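Local atomic coordinates of Sso-CP2 metallo-carboxypetidase (Sulfolobus solfataricus, PDB entry 4MMO), a protein that probably hydrolyses peptides as a zinc-dependent carboxypeptidase of the M20 family. Residues A[2-7]-A[112-117]; A[68-73]-A[106-111]; A[185-190]-A[332-337]; A[285-290]-A[304-309]. All blocks are in the same frame, centred on the assembly; numbering follows the deposited sequence.

Contact 1: A[2-7]-A[112-117]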
loop_
_atom_site.group_PDB
_atom_site.type_symbol
_atom_site.label_atom_id
_atom_site.label_comp_id
_atom_site.label_asym_id
_atom_site.label_seq_id
_atom_site.Cartn_x
_atom_site.Cartn_y
_atom_site.Cartn_z
ATOM N N ASP A 2 -2.441 -47.161 10.743
ATOM C CA ASP A 2 -1.871 -47.897 9.621
ATOM C C ASP A 2 -0.847 -47.057 8.863
ATOM O O ASP A 2 -0.695 -45.862 9.121
ATOM C CB ASP A 2 -2.974 -48.388 8.671
ATOM C CG ASP A 2 -3.860 -47.265 8.155
ATOM O OD1 ASP A 2 -3.503 -46.080 8.315
ATOM O OD2 ASP A 2 -4.922 -47.574 7.575
ATOM N N GLU A 3 -0.154 -47.692 7.925
ATOM C CA GLU A 3 0.902 -47.042 7.162
ATOM C C GLU A 3 0.397 -45.838 6.364
ATOM O O GLU A 3 1.132 -44.872 6.160
ATOM C CB GLU A 3 1.554 -48.051 6.217
ATOM C CG GLU A 3 2.829 -47.550 5.556
ATOM C CD GLU A 3 3.423 -48.559 4.592
ATOM O OE1 GLU A 3 2.703 -49.498 4.189
ATOM O OE2 GLU A 3 4.612 -48.415 4.239
ATOM N N GLU A 4 -0.851 -45.902 5.910
ATOM C CA GLU A 4 -1.433 -44.827 5.107
ATOM C C GLU A 4 -1.463 -43.519 5.889
ATOM O O GLU A 4 -1.080 -42.464 5.382
ATOM C CB GLU A 4 -2.858 -45.182 4.665
ATOM C CG GLU A 4 -2.946 -46.242 3.572
ATOM C CD GLU A 4 -2.565 -47.633 4.048
ATOM O OE1 GLU A 4 -2.765 -47.936 5.245
ATOM O OE2 GLU A 4 -2.066 -48.428 3.221
ATOM N N LEU A 5 -1.929 -43.594 7.127
ATOM C CA LEU A 5 -2.054 -42.409 7.953
ATOM C C LEU A 5 -0.687 -41.970 8.468
ATOM O O LEU A 5 -0.351 -40.787 8.423
ATOM C CB LEU A 5 -3.004 -42.674 9.119
ATOM C CG LEU A 5 -3.233 -41.497 10.067
ATOM C CD1 LEU A 5 -3.752 -40.284 9.315
ATOM C CD2 LEU A 5 -4.200 -41.883 11.175
ATOM N N TYR A 6 0.103 -42.928 8.939
ATOM C CA TYR A 6 1.409 -42.628 9.512
ATOM C C TYR A 6 2.305 -41.908 8.513
ATOM O O TYR A 6 2.972 -40.930 8.859
ATOM C CB TYR A 6 2.098 -43.910 9.987
ATOM C CG TYR A 6 3.572 -43.733 10.289
ATOM C CD1 TYR A 6 3.995 -43.208 11.505
ATOM C CD2 TYR A 6 4.539 -44.087 9.358
ATOM C CE1 TYR A 6 5.340 -43.043 11.784
ATOM C CE2 TYR A 6 5.886 -43.923 9.627
ATOM C CZ TYR A 6 6.280 -43.402 10.842
ATOM O OH TYR A 6 7.619 -43.240 11.114
ATOM N N THR A 7 2.316 -42.385 7.272
ATOM C CA THR A 7 3.182 -41.800 6.258
ATOM C C THR A 7 2.724 -40.386 5.909
ATOM O O THR A 7 3.548 -39.503 5.664
ATOM C CB THR A 7 3.237 -42.671 4.997
ATOM O OG1 THR A 7 3.671 -43.985 5.356
ATOM C CG2 THR A 7 4.209 -42.088 3.971
ATOM N N ARG A 112 -3.261 -40.703 -3.464
ATOM C CA ARG A 112 -3.069 -41.272 -4.792
ATOM C C ARG A 112 -1.945 -42.302 -4.799
ATOM O O ARG A 112 -2.057 -43.345 -5.443
ATOM C CB ARG A 112 -2.765 -40.171 -5.807
ATOM C CG ARG A 112 -3.924 -39.228 -6.061
ATOM C CD ARG A 112 -3.538 -38.140 -7.041
ATOM N NE ARG A 112 -4.674 -37.292 -7.388
ATOM C CZ ARG A 112 -4.606 -36.244 -8.203
ATOM N NH1 ARG A 112 -3.451 -35.904 -8.758
ATOM N NH2 ARG A 112 -5.693 -35.532 -8.458
ATOM N N LEU A 113 -0.867 -42.005 -4.077
ATOM C CA LEU A 113 0.281 -42.908 -3.993
ATOM C C LEU A 113 -0.096 -44.239 -3.358
ATOM O O LEU A 113 0.328 -45.298 -3.816
ATOM C CB LEU A 113 1.410 -42.274 -3.173
ATOM C CG LEU A 113 2.587 -41.650 -3.920
ATOM C CD1 LEU A 113 3.573 -41.065 -2.916
ATOM C CD2 LEU A 113 3.290 -42.660 -4.809
ATOM N N PHE A 114 -0.884 -44.181 -2.290
ATOM C CA PHE A 114 -1.277 -45.388 -1.587
ATOM C C PHE A 114 -2.318 -46.186 -2.381
ATOM O O PHE A 114 -2.371 -47.408 -2.273
ATOM C CB PHE A 114 -1.768 -45.057 -0.177
ATOM C CG PHE A 114 -0.655 -44.953 0.831
ATOM C CD1 PHE A 114 -0.050 -46.096 1.327
ATOM C CD2 PHE A 114 -0.198 -43.716 1.263
ATOM C CE1 PHE A 114 0.981 -46.011 2.242
ATOM C CE2 PHE A 114 0.833 -43.626 2.180
ATOM C CZ PHE A 114 1.423 -44.774 2.669
ATOM N N ALA A 115 -3.123 -45.502 -3.190
ATOM C CA ALA A 115 -4.047 -46.191 -4.088
ATOM C C ALA A 115 -3.259 -47.022 -5.094
ATOM O O ALA A 115 -3.555 -48.196 -5.309
ATOM C CB ALA A 115 -4.942 -45.198 -4.811
ATOM N N ILE A 116 -2.242 -46.411 -5.696
ATOM C CA ILE A 116 -1.417 -47.098 -6.681
ATOM C C ILE A 116 -0.750 -48.307 -6.043
ATOM O O ILE A 116 -0.678 -49.378 -6.647
ATOM C CB ILE A 116 -0.350 -46.158 -7.274
ATOM C CG1 ILE A 116 -1.024 -45.031 -8.057
ATOM C CG2 ILE A 116 0.607 -46.922 -8.193
ATOM C CD1 ILE A 116 -0.084 -43.895 -8.443
ATOM N N LYS A 117 -0.270 -48.126 -4.817
ATOM C CA LYS A 117 0.378 -49.195 -4.072
ATOM C C LYS A 117 -0.562 -50.376 -3.878
ATOM O O LYS A 117 -0.173 -51.528 -4.063
ATOM C CB LYS A 117 0.819 -48.686 -2.702
ATOM C CG LYS A 117 1.534 -49.723 -1.855
ATOM C CD LYS A 117 1.754 -49.222 -0.438
ATOM C CE LYS A 117 2.853 -50.005 0.256
ATOM N NZ LYS A 117 2.647 -51.475 0.171
#
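Phe114 reaches out from helix 102-121 and lays its ring against the first turn of helix 3-12, the two segments running nearly antiparallel at 150° with axes 10.9 Å apart. Its CG stands anti to the carbonyl carbon, which aims the ring straight at Glu4. One face is taken by the backbone of Glu4 in a CH-pi contact, Glu4 CA 3.8 Å from the Phe114 centroid. Glu4 CG, anti to the carbonyl carbon (chi1 -73°), lies over the same face, and the bend at chi2 (70°) brings OE2 to 3.6 Å from CD1 of Phe114; that oxygen is hydrogen-bonded to His118 NE2. At the far end of the ring, CB of Thr7 meets the edge in plane, 3.6 Å from Phe114 CZ. Thr7 OG1 turns back to donate to Glu3 O at 2.8 Å. Asp2 OD1 caps this helix at Leu5 N. An alanine in place of Phe114 would probably loosen the packing of the N-terminal helix, since the CH-pi and Thr7 edge contacts would be lost. This is near-antiparallel helix-helix packing, one aromatic side chain filling the gap between the axes, with Tyr420 of helix 417-433 and Leu38 of helix 24-39 completing its surroundings.

Contact 2: A[68-73]-A[106-111]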
loop_
_atom_site.group_PDB
_atom_site.type_symbol
_atom_site.label_atom_id
_atom_site.label_comp_id
_atom_site.label_asym_id
_atom_site.label_seq_id
_atom_site.Cartn_x
_atom_site.Cartn_y
_atom_site.Cartn_z
ATOM N N ILE A 68 0.162 -38.270 -13.722
ATOM C CA ILE A 68 -0.407 -37.718 -12.494
ATOM C C ILE A 68 0.442 -36.554 -11.982
ATOM O O ILE A 68 1.633 -36.712 -11.738
ATOM C CB ILE A 68 -0.528 -38.797 -11.398
ATOM C CG1 ILE A 68 -1.462 -39.914 -11.874
ATOM C CG2 ILE A 68 -1.034 -38.185 -10.086
ATOM C CD1 ILE A 68 -1.708 -41.013 -10.857
ATOM N N TYR A 69 -0.192 -35.395 -11.819
ATOM C CA TYR A 69 0.477 -34.191 -11.339
ATOM C C TYR A 69 0.041 -33.846 -9.919
ATOM O O TYR A 69 -1.148 -33.831 -9.606
ATOM C CB TYR A 69 0.187 -33.008 -12.273
ATOM C CG TYR A 69 0.581 -31.654 -11.711
ATOM C CD1 TYR A 69 -0.298 -30.930 -10.918
ATOM C CD2 TYR A 69 1.828 -31.099 -11.979
ATOM C CE1 TYR A 69 0.050 -29.699 -10.401
ATOM C CE2 TYR A 69 2.187 -29.859 -11.464
ATOM C CZ TYR A 69 1.294 -29.167 -10.676
ATOM O OH TYR A 69 1.637 -27.939 -10.153
ATOM N N ASN A 70 1.022 -33.568 -9.066
ATOM C CA ASN A 70 0.776 -33.016 -7.738
ATOM C C ASN A 70 1.929 -32.082 -7.378
ATOM O O ASN A 70 2.917 -32.021 -8.099
ATOM C CB ASN A 70 0.645 -34.129 -6.696
ATOM C CG ASN A 70 -0.660 -34.896 -6.818
ATOM O OD1 ASN A 70 -0.685 -36.030 -7.294
ATOM N ND2 ASN A 70 -1.750 -34.283 -6.371
ATOM N N HIS A 71 1.806 -31.346 -6.280
ATOM C CA HIS A 71 2.904 -30.490 -5.833
ATOM C C HIS A 71 3.158 -30.658 -4.345
ATOM O O HIS A 71 2.221 -30.692 -3.546
ATOM C CB HIS A 71 2.643 -29.024 -6.185
ATOM C CG HIS A 71 1.439 -28.439 -5.514
ATOM N ND1 HIS A 71 1.466 -27.954 -4.231
ATOM C CD2 HIS A 71 0.175 -28.260 -5.967
ATOM C CE1 HIS A 71 0.262 -27.494 -3.913
ATOM N NE2 HIS A 71 -0.534 -27.669 -4.948
ATOM N N TYR A 72 4.436 -30.776 -3.987
ATOM C CA TYR A 72 4.826 -31.025 -2.602
ATOM C C TYR A 72 5.072 -29.737 -1.818
ATOM O O TYR A 72 5.218 -29.771 -0.599
ATOM C CB TYR A 72 6.057 -31.939 -2.537
ATOM C CG TYR A 72 7.304 -31.383 -3.190
ATOM C CD1 TYR A 72 8.196 -30.586 -2.474
ATOM C CD2 TYR A 72 7.605 -31.674 -4.511
ATOM C CE1 TYR A 72 9.340 -30.085 -3.068
ATOM C CE2 TYR A 72 8.747 -31.180 -5.115
ATOM C CZ TYR A 72 9.611 -30.383 -4.388
ATOM O OH TYR A 72 10.747 -29.892 -4.990
ATOM N N ASP A 73 5.106 -28.603 -2.511
ATOM C CA ASP A 73 5.282 -27.321 -1.838
ATOM C C ASP A 73 3.955 -26.830 -1.286
ATOM O O ASP A 73 2.896 -27.164 -1.816
ATOM C CB ASP A 73 5.881 -26.270 -2.782
ATOM C CG ASP A 73 4.970 -25.944 -3.957
ATOM O OD1 ASP A 73 4.530 -26.887 -4.640
ATOM O OD2 ASP A 73 4.690 -24.749 -4.196
ATOM N N LYS A 106 -0.706 -32.105 -0.096
ATOM C CA LYS A 106 -0.003 -33.320 0.331
ATOM C C LYS A 106 -0.917 -34.515 0.609
ATOM O O LYS A 106 -0.567 -35.651 0.293
ATOM C CB LYS A 106 0.844 -33.046 1.575
ATOM C CG LYS A 106 2.002 -32.093 1.334
ATOM C CD LYS A 106 2.867 -31.977 2.575
ATOM C CE LYS A 106 4.069 -31.062 2.346
ATOM N NZ LYS A 106 4.855 -30.877 3.594
ATOM N N GLY A 107 -2.060 -34.263 1.240
ATOM C CA GLY A 107 -3.011 -35.321 1.533
ATOM C C GLY A 107 -3.473 -36.010 0.258
ATOM O O GLY A 107 -3.460 -37.238 0.154
ATOM N N THR A 108 -3.863 -35.207 -0.727
ATOM C CA THR A 108 -4.310 -35.731 -2.016
ATOM C C THR A 108 -3.159 -36.423 -2.736
ATOM O O THR A 108 -3.353 -37.439 -3.399
ATOM C CB THR A 108 -4.871 -34.610 -2.906
ATOM O OG1 THR A 108 -5.931 -33.940 -2.215
ATOM C CG2 THR A 108 -5.400 -35.167 -4.230
ATOM N N LEU A 109 -1.957 -35.875 -2.591
ATOM C CA LEU A 109 -0.781 -36.440 -3.246
ATOM C C LEU A 109 -0.504 -37.832 -2.705
ATOM O O LEU A 109 -0.190 -38.753 -3.461
ATOM C CB LEU A 109 0.439 -35.533 -3.032
ATOM C CG LEU A 109 1.764 -35.875 -3.729
ATOM C CD1 LEU A 109 2.650 -34.633 -3.760
ATOM C CD2 LEU A 109 2.532 -37.007 -3.056
ATOM N N MET A 110 -0.631 -37.978 -1.392
ATOM C CA MET A 110 -0.254 -39.212 -0.713
ATOM C C MET A 110 -1.342 -40.273 -0.868
ATOM O O MET A 110 -1.045 -41.464 -0.982
ATOM C CB MET A 110 0.004 -38.937 0.771
ATOM C CG MET A 110 0.560 -40.120 1.542
ATOM S SD MET A 110 2.191 -40.633 0.978
ATOM C CE MET A 110 3.178 -39.203 1.408
ATOM N N ALA A 111 -2.597 -39.834 -0.860
ATOM C CA ALA A 111 -3.724 -40.732 -1.087
ATOM C C ALA A 111 -3.542 -41.463 -2.410
ATOM O O ALA A 111 -3.623 -42.690 -2.467
ATOM C CB ALA A 111 -5.035 -39.958 -1.085
HETATM O O HOH W 1 0.298 -38.618 -6.318
#
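Asn70, near the end of strand 65-71, points its side chain at helix 102-121 and meets Leu109 along its whole length. CB sits 3.6 Å from Leu109 CD1. With CG anti to the carbonyl carbon (chi1 -73°), the amide then passes along the helix backbone, its CG 3.9 Å from Leu109 CA. At the tip the two branches part: OD1 accepts from a water, 2.9 Å away, which also donates to Leu109 O, while ND2 lies 4.3 Å from Thr108 CG2. Leu109 carries CD1 on past Asn70 to His71 O at 4.0 Å. The extended chain of Lys106 brings CE to 3.4 Å from Tyr72 O and sends NZ to Phe11 O. His71 turns its ring away from the helix; ND1 donates to Asp73 O at 2.9 Å, almost in the ring plane, and NE2 binds zinc together with Asp104 and Glu163. Within the two segments no direct hydrogen bond forms, only apolar contact and one bridging water; one residue earlier on the helix, Asn105 OD1 accepts from both Asn70 ND2 and His71 N. The ND1 bond helps fix the imidazole's rotation and probably makes NE2 a better electron donor to the metal.

Contact 3: A[185-190]-A[332-337]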
loop_
_atom_site.group_PDB
_atom_site.type_symbol
_atom_site.label_atom_id
_atom_site.label_comp_id
_atom_site.label_asym_id
_atom_site.label_seq_id
_atom_site.Cartn_x
_atom_site.Cartn_y
_atom_site.Cartn_z
ATOM N N VAL A 185 1.603 -8.745 -12.779
ATOM C CA VAL A 185 2.335 -7.576 -13.244
ATOM C C VAL A 185 2.602 -6.625 -12.090
ATOM O O VAL A 185 1.747 -6.426 -11.224
ATOM C CB VAL A 185 1.561 -6.837 -14.350
ATOM C CG1 VAL A 185 2.208 -5.492 -14.676
ATOM C CG2 VAL A 185 1.483 -7.698 -15.595
ATOM N N GLU A 186 3.799 -6.048 -12.082
ATOM C CA GLU A 186 4.135 -4.993 -11.139
ATOM C C GLU A 186 4.508 -3.729 -11.893
ATOM O O GLU A 186 5.351 -3.760 -12.788
ATOM C CB GLU A 186 5.287 -5.410 -10.236
ATOM C CG GLU A 186 5.758 -4.279 -9.334
ATOM C CD GLU A 186 6.563 -4.765 -8.150
ATOM O OE1 GLU A 186 7.386 -5.690 -8.324
ATOM O OE2 GLU A 186 6.366 -4.222 -7.043
ATOM N N LEU A 187 3.856 -2.626 -11.539
ATOM C CA LEU A 187 4.165 -1.323 -12.114
ATOM C C LEU A 187 4.930 -0.521 -11.082
ATOM O O LEU A 187 4.560 -0.510 -9.913
ATOM C CB LEU A 187 2.887 -0.575 -12.487
ATOM C CG LEU A 187 1.944 -1.263 -13.470
ATOM C CD1 LEU A 187 0.738 -0.377 -13.740
ATOM C CD2 LEU A 187 2.665 -1.599 -14.766
ATOM N N VAL A 188 5.995 0.143 -11.517
ATOM C CA VAL A 188 6.809 0.949 -10.619
ATOM C C VAL A 188 7.117 2.305 -11.235
ATOM O O VAL A 188 7.491 2.399 -12.406
ATOM C CB VAL A 188 8.137 0.247 -10.271
ATOM C CG1 VAL A 188 8.932 1.075 -9.271
ATOM C CG2 VAL A 188 7.876 -1.146 -9.713
ATOM N N LEU A 189 6.945 3.351 -10.433
ATOM C CA LEU A 189 7.365 4.695 -10.797
ATOM C C LEU A 189 8.400 5.145 -9.785
ATOM O O LEU A 189 8.240 4.921 -8.586
ATOM C CB LEU A 189 6.181 5.664 -10.784
ATOM C CG LEU A 189 5.034 5.395 -11.754
ATOM C CD1 LEU A 189 3.956 6.453 -11.581
ATOM C CD2 LEU A 189 5.528 5.365 -13.186
ATOM N N ASP A 190 9.469 5.764 -10.273
ATOM C CA ASP A 190 10.496 6.323 -9.407
ATOM C C ASP A 190 10.951 7.643 -10.014
ATOM O O ASP A 190 11.613 7.656 -11.051
ATOM C CB ASP A 190 11.666 5.352 -9.262
ATOM C CG ASP A 190 12.492 5.619 -8.022
ATOM O OD1 ASP A 190 12.628 6.802 -7.649
ATOM O OD2 ASP A 190 12.994 4.651 -7.412
ATOM N N ALA A 332 -1.408 5.799 -22.088
ATOM C CA ALA A 332 -1.779 6.420 -20.824
ATOM C C ALA A 332 -0.629 7.245 -20.254
ATOM O O ALA A 332 -0.743 7.814 -19.167
ATOM C CB ALA A 332 -2.221 5.361 -19.826
ATOM N N GLY A 333 0.478 7.301 -20.987
ATOM C CA GLY A 333 1.621 8.101 -20.587
ATOM C C GLY A 333 2.388 7.498 -19.429
ATOM O O GLY A 333 2.973 8.223 -18.619
ATOM N N PHE A 334 2.388 6.172 -19.345
ATOM C CA PHE A 334 3.106 5.483 -18.280
ATOM C C PHE A 334 4.608 5.694 -18.449
ATOM O O PHE A 334 5.158 5.486 -19.527
ATOM C CB PHE A 334 2.767 3.991 -18.270
ATOM C CG PHE A 334 3.490 3.211 -17.206
ATOM C CD1 PHE A 334 3.147 3.348 -15.871
ATOM C CD2 PHE A 334 4.509 2.338 -17.542
ATOM C CE1 PHE A 334 3.811 2.632 -14.891
ATOM C CE2 PHE A 334 5.178 1.617 -16.567
ATOM C CZ PHE A 334 4.828 1.765 -15.241
ATOM N N ASN A 335 5.258 6.123 -17.373
ATOM C CA ASN A 335 6.674 6.451 -17.399
ATOM C C ASN A 335 7.395 5.752 -16.260
ATOM O O ASN A 335 7.767 6.376 -15.265
ATOM C CB ASN A 335 6.865 7.965 -17.291
ATOM C CG ASN A 335 8.324 8.377 -17.343
ATOM O OD1 ASN A 335 9.173 7.637 -17.841
ATOM N ND2 ASN A 335 8.622 9.563 -16.825
ATOM N N GLY A 336 7.584 4.445 -16.404
ATOM C CA GLY A 336 8.236 3.668 -15.371
ATOM C C GLY A 336 8.508 2.240 -15.794
ATOM O O GLY A 336 8.472 1.913 -16.976
ATOM N N GLU A 337 8.771 1.390 -14.808
ATOM C CA GLU A 337 9.141 0.008 -15.051
ATOM C C GLU A 337 7.904 -0.879 -15.065
ATOM O O GLU A 337 6.934 -0.619 -14.349
ATOM C CB GLU A 337 10.096 -0.470 -13.957
ATOM C CG GLU A 337 11.291 -1.253 -14.471
ATOM C CD GLU A 337 12.071 -1.931 -13.359
ATOM O OE1 GLU A 337 11.670 -1.804 -12.181
ATOM O OE2 GLU A 337 13.084 -2.598 -13.665
HETATM O O HOH W 2 9.611 6.517 -13.107
#
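An antiparallel beta bridge opens strand 337-348 here, just after helix 318-331 has ended in a Schellman motif at Gly333. Val188 and Glu337 form a hydrogen-bonded pair: Val188 N donates to Glu337 O at 3.1 Å, and Glu337 N returns a bond to Val188 O at 2.9 Å, both acceptors being met in their carbonyl planes. Gly336 adds a CA-H...O contact, its CA 3.3 Å from Val188 O. A side chain at Gly336 would run into that oxygen and into Leu189 CD2, so the backbone can come this close because none is there. Phe334, with CG anti to the backbone N (chi1 179°), folds its ring back toward the strand. CE1 of Phe334 meets Leu189 CD2 at 3.7 Å and its CZ meets Leu187 CD2 at 4.0 Å, so the ring bridges two leucines on the same side of the strand. Leu189 CD2 also presses to 3.2 Å from Asn335 O. That carbonyl accepts from a water, 2.8 Å away, which in turn accepts from Asp190 N and so links the backbones beyond the last direct bond. Leu187 and Leu189 continue onto Leu211 of helix 207-218, and Phe334 and Leu187 both touch Leu329 of helix 318-331; strand 299-312 pairs with the other edge of strand 178-190.

Contact 4: A[285-290]-A[304-309]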
loop_
_atom_site.group_PDB
_atom_site.type_symbol
_atom_site.label_atom_id
_atom_site.label_comp_id
_atom_site.label_asym_id
_atom_site.label_seq_id
_atom_site.Cartn_x
_atom_site.Cartn_y
_atom_site.Cartn_z
ATOM N N ASP A 285 -3.784 -6.160 -6.575
ATOM C CA ASP A 285 -3.422 -6.909 -5.377
ATOM C C ASP A 285 -2.776 -5.994 -4.358
ATOM O O ASP A 285 -2.805 -6.263 -3.156
ATOM C CB ASP A 285 -2.443 -8.033 -5.716
ATOM C CG ASP A 285 -2.995 -8.995 -6.728
ATOM O OD1 ASP A 285 -3.769 -9.894 -6.336
ATOM O OD2 ASP A 285 -2.657 -8.850 -7.918
ATOM N N GLY A 286 -2.174 -4.916 -4.842
ATOM C CA GLY A 286 -1.441 -4.029 -3.968
ATOM C C GLY A 286 -1.131 -2.687 -4.589
ATOM O O GLY A 286 -0.947 -2.564 -5.798
ATOM N N PHE A 287 -1.092 -1.675 -3.735
ATOM C CA PHE A 287 -0.651 -0.350 -4.121
ATOM C C PHE A 287 0.009 0.285 -2.906
ATOM O O PHE A 287 -0.616 0.435 -1.854
ATOM C CB PHE A 287 -1.834 0.491 -4.603
ATOM C CG PHE A 287 -1.447 1.852 -5.120
ATOM C CD1 PHE A 287 -1.321 2.085 -6.480
ATOM C CD2 PHE A 287 -1.218 2.897 -4.248
ATOM C CE1 PHE A 287 -0.968 3.337 -6.952
ATOM C CE2 PHE A 287 -0.869 4.144 -4.717
ATOM C CZ PHE A 287 -0.743 4.363 -6.068
ATOM N N GLU A 288 1.285 0.625 -3.054
ATOM C CA GLU A 288 2.061 1.241 -1.988
ATOM C C GLU A 288 2.684 2.526 -2.492
ATOM O O GLU A 288 3.228 2.577 -3.594
ATOM C CB GLU A 288 3.170 0.296 -1.521
ATOM C CG GLU A 288 4.102 0.871 -0.459
ATOM C CD GLU A 288 3.422 1.050 0.885
ATOM O OE1 GLU A 288 2.579 0.200 1.245
ATOM O OE2 GLU A 288 3.729 2.041 1.584
ATOM N N CYS A 289 2.606 3.565 -1.674
ATOM C CA CYS A 289 3.271 4.818 -1.985
ATOM C C CYS A 289 3.331 5.730 -0.775
ATOM O O CYS A 289 2.384 5.808 0.006
ATOM C CB CYS A 289 2.551 5.542 -3.114
ATOM S SG CYS A 289 3.370 7.080 -3.544
ATOM N N GLY A 290 4.454 6.425 -0.633
ATOM C CA GLY A 290 4.606 7.427 0.400
ATOM C C GLY A 290 4.462 6.883 1.805
ATOM O O GLY A 290 4.653 5.692 2.051
ATOM N N ALA A 304 6.375 4.956 -6.280
ATOM C CA ALA A 304 5.066 4.330 -6.136
ATOM C C ALA A 304 5.044 3.049 -6.956
ATOM O O ALA A 304 5.542 3.024 -8.079
ATOM C CB ALA A 304 3.968 5.265 -6.617
ATOM N N PHE A 305 4.476 1.985 -6.398
ATOM C CA PHE A 305 4.303 0.754 -7.161
ATOM C C PHE A 305 2.972 0.066 -6.884
ATOM O O PHE A 305 2.368 0.240 -5.822
ATOM C CB PHE A 305 5.471 -0.214 -6.929
ATOM C CG PHE A 305 5.627 -0.657 -5.506
ATOM C CD1 PHE A 305 6.348 0.108 -4.604
ATOM C CD2 PHE A 305 5.071 -1.848 -5.073
ATOM C CE1 PHE A 305 6.500 -0.303 -3.292
ATOM C CE2 PHE A 305 5.219 -2.264 -3.764
ATOM C CZ PHE A 305 5.936 -1.491 -2.872
ATOM N N ALA A 306 2.524 -0.706 -7.869
ATOM C CA ALA A 306 1.278 -1.445 -7.780
ATOM C C ALA A 306 1.474 -2.844 -8.357
ATOM O O ALA A 306 2.313 -3.045 -9.235
ATOM C CB ALA A 306 0.184 -0.712 -8.537
ATOM N N LYS A 307 0.702 -3.802 -7.850
ATOM C CA LYS A 307 0.751 -5.178 -8.317
ATOM C C LYS A 307 -0.615 -5.601 -8.842
ATOM O O LYS A 307 -1.625 -5.473 -8.147
ATOM C CB LYS A 307 1.196 -6.110 -7.191
ATOM C CG LYS A 307 2.672 -6.011 -6.862
ATOM C CD LYS A 307 3.059 -6.958 -5.736
ATOM C CE LYS A 307 4.460 -6.659 -5.220
ATOM N NZ LYS A 307 5.384 -7.815 -5.390
ATOM N N LEU A 308 -0.631 -6.103 -10.072
ATOM C CA LEU A 308 -1.864 -6.491 -10.746
ATOM C C LEU A 308 -1.820 -7.963 -11.114
ATOM O O LEU A 308 -0.774 -8.482 -11.511
ATOM C CB LEU A 308 -2.054 -5.676 -12.027
ATOM C CG LEU A 308 -1.905 -4.158 -11.923
ATOM C CD1 LEU A 308 -1.841 -3.544 -13.313
ATOM C CD2 LEU A 308 -3.052 -3.561 -11.129
ATOM N N ASP A 309 -2.959 -8.633 -10.973
ATOM C CA ASP A 309 -3.122 -9.975 -11.506
ATOM C C ASP A 309 -4.321 -9.980 -12.447
ATOM O O ASP A 309 -5.377 -9.431 -12.126
ATOM C CB ASP A 309 -3.283 -11.004 -10.380
ATOM C CG ASP A 309 -4.640 -10.933 -9.703
ATOM O OD1 ASP A 309 -4.879 -9.975 -8.942
ATOM O OD2 ASP A 309 -5.466 -11.846 -9.923
#
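Strands 285-290 and 304-309 run antiparallel at 176°, their axes 4.6 Å apart, as the two arms of a beta hairpin whose register slips at a classic beta bulge. There Asp285 and Gly286 both face Lys307: Lys307 O takes a bond of 2.8 Å from Asp285 N and a weak one from Gly286 N, and Lys307 N donates to Gly286 O. Beyond the bulge Glu288 and Phe305 form a regular hydrogen-bonded pair, with Glu288 N donating to Phe305 O at 3.0 Å, nearly along the C=O axis. Phe305 holds CG in the crowded position between backbone N and carbonyl carbon (chi1 61°), which swings the ring across to Glu288. CB of Glu288 lies over its face, 4.0 Å from the Phe305 centroid, a CH-pi contact. Phe287, Cys289, Ala304 and Ala306 occupy the other side of the sheet, where CD1 of Phe287 rests 3.8 Å from Ala306 CB. Cys289 SG, disulfide-bonded to Cys208, lies 3.6 Å from Ala304 CB. Strand 285-290 also pairs with its neighbour in the second subunit, so the sheet runs on through the dimer interface. Asp285 OD1 accepts from Ile299 N of that subunit, and Asp309 OD1 from Asn283. An alanine at Asp285 would probably weaken this interface, since the bond from Ile299 N would be lost. The side chains of Asp285 and Asp309 cross at about a right angle, their carboxylate planes 45° apart, and Asp285 OD2 comes to 2.7 Å from Asp309 OD1, close enough that one acid is probably protonated.

Overall arrangement
Contacts 1 and 2 share helix 102-121 and lie 12 Å apart between centres, touching where Arg112 reaches Asn70 and Thr7 reaches Met110. Contacts 3 and 4, 10 Å apart, share the antiparallel sheet in which strands 178-190 and 299-312 are neighbours. The two pairs lie on opposite sides of the chain's centre, with contacts 2 and 4 33 Å apart and contacts 1 and 3 50 Å. Along the chain contact 2 falls between the segments of contact 1, and contact 4 between those of contact 3, the second pair following the first. The protein thus separates a zinc-binding part, packed around the mixed sheet, from a part whose sheet continues into the second subunit.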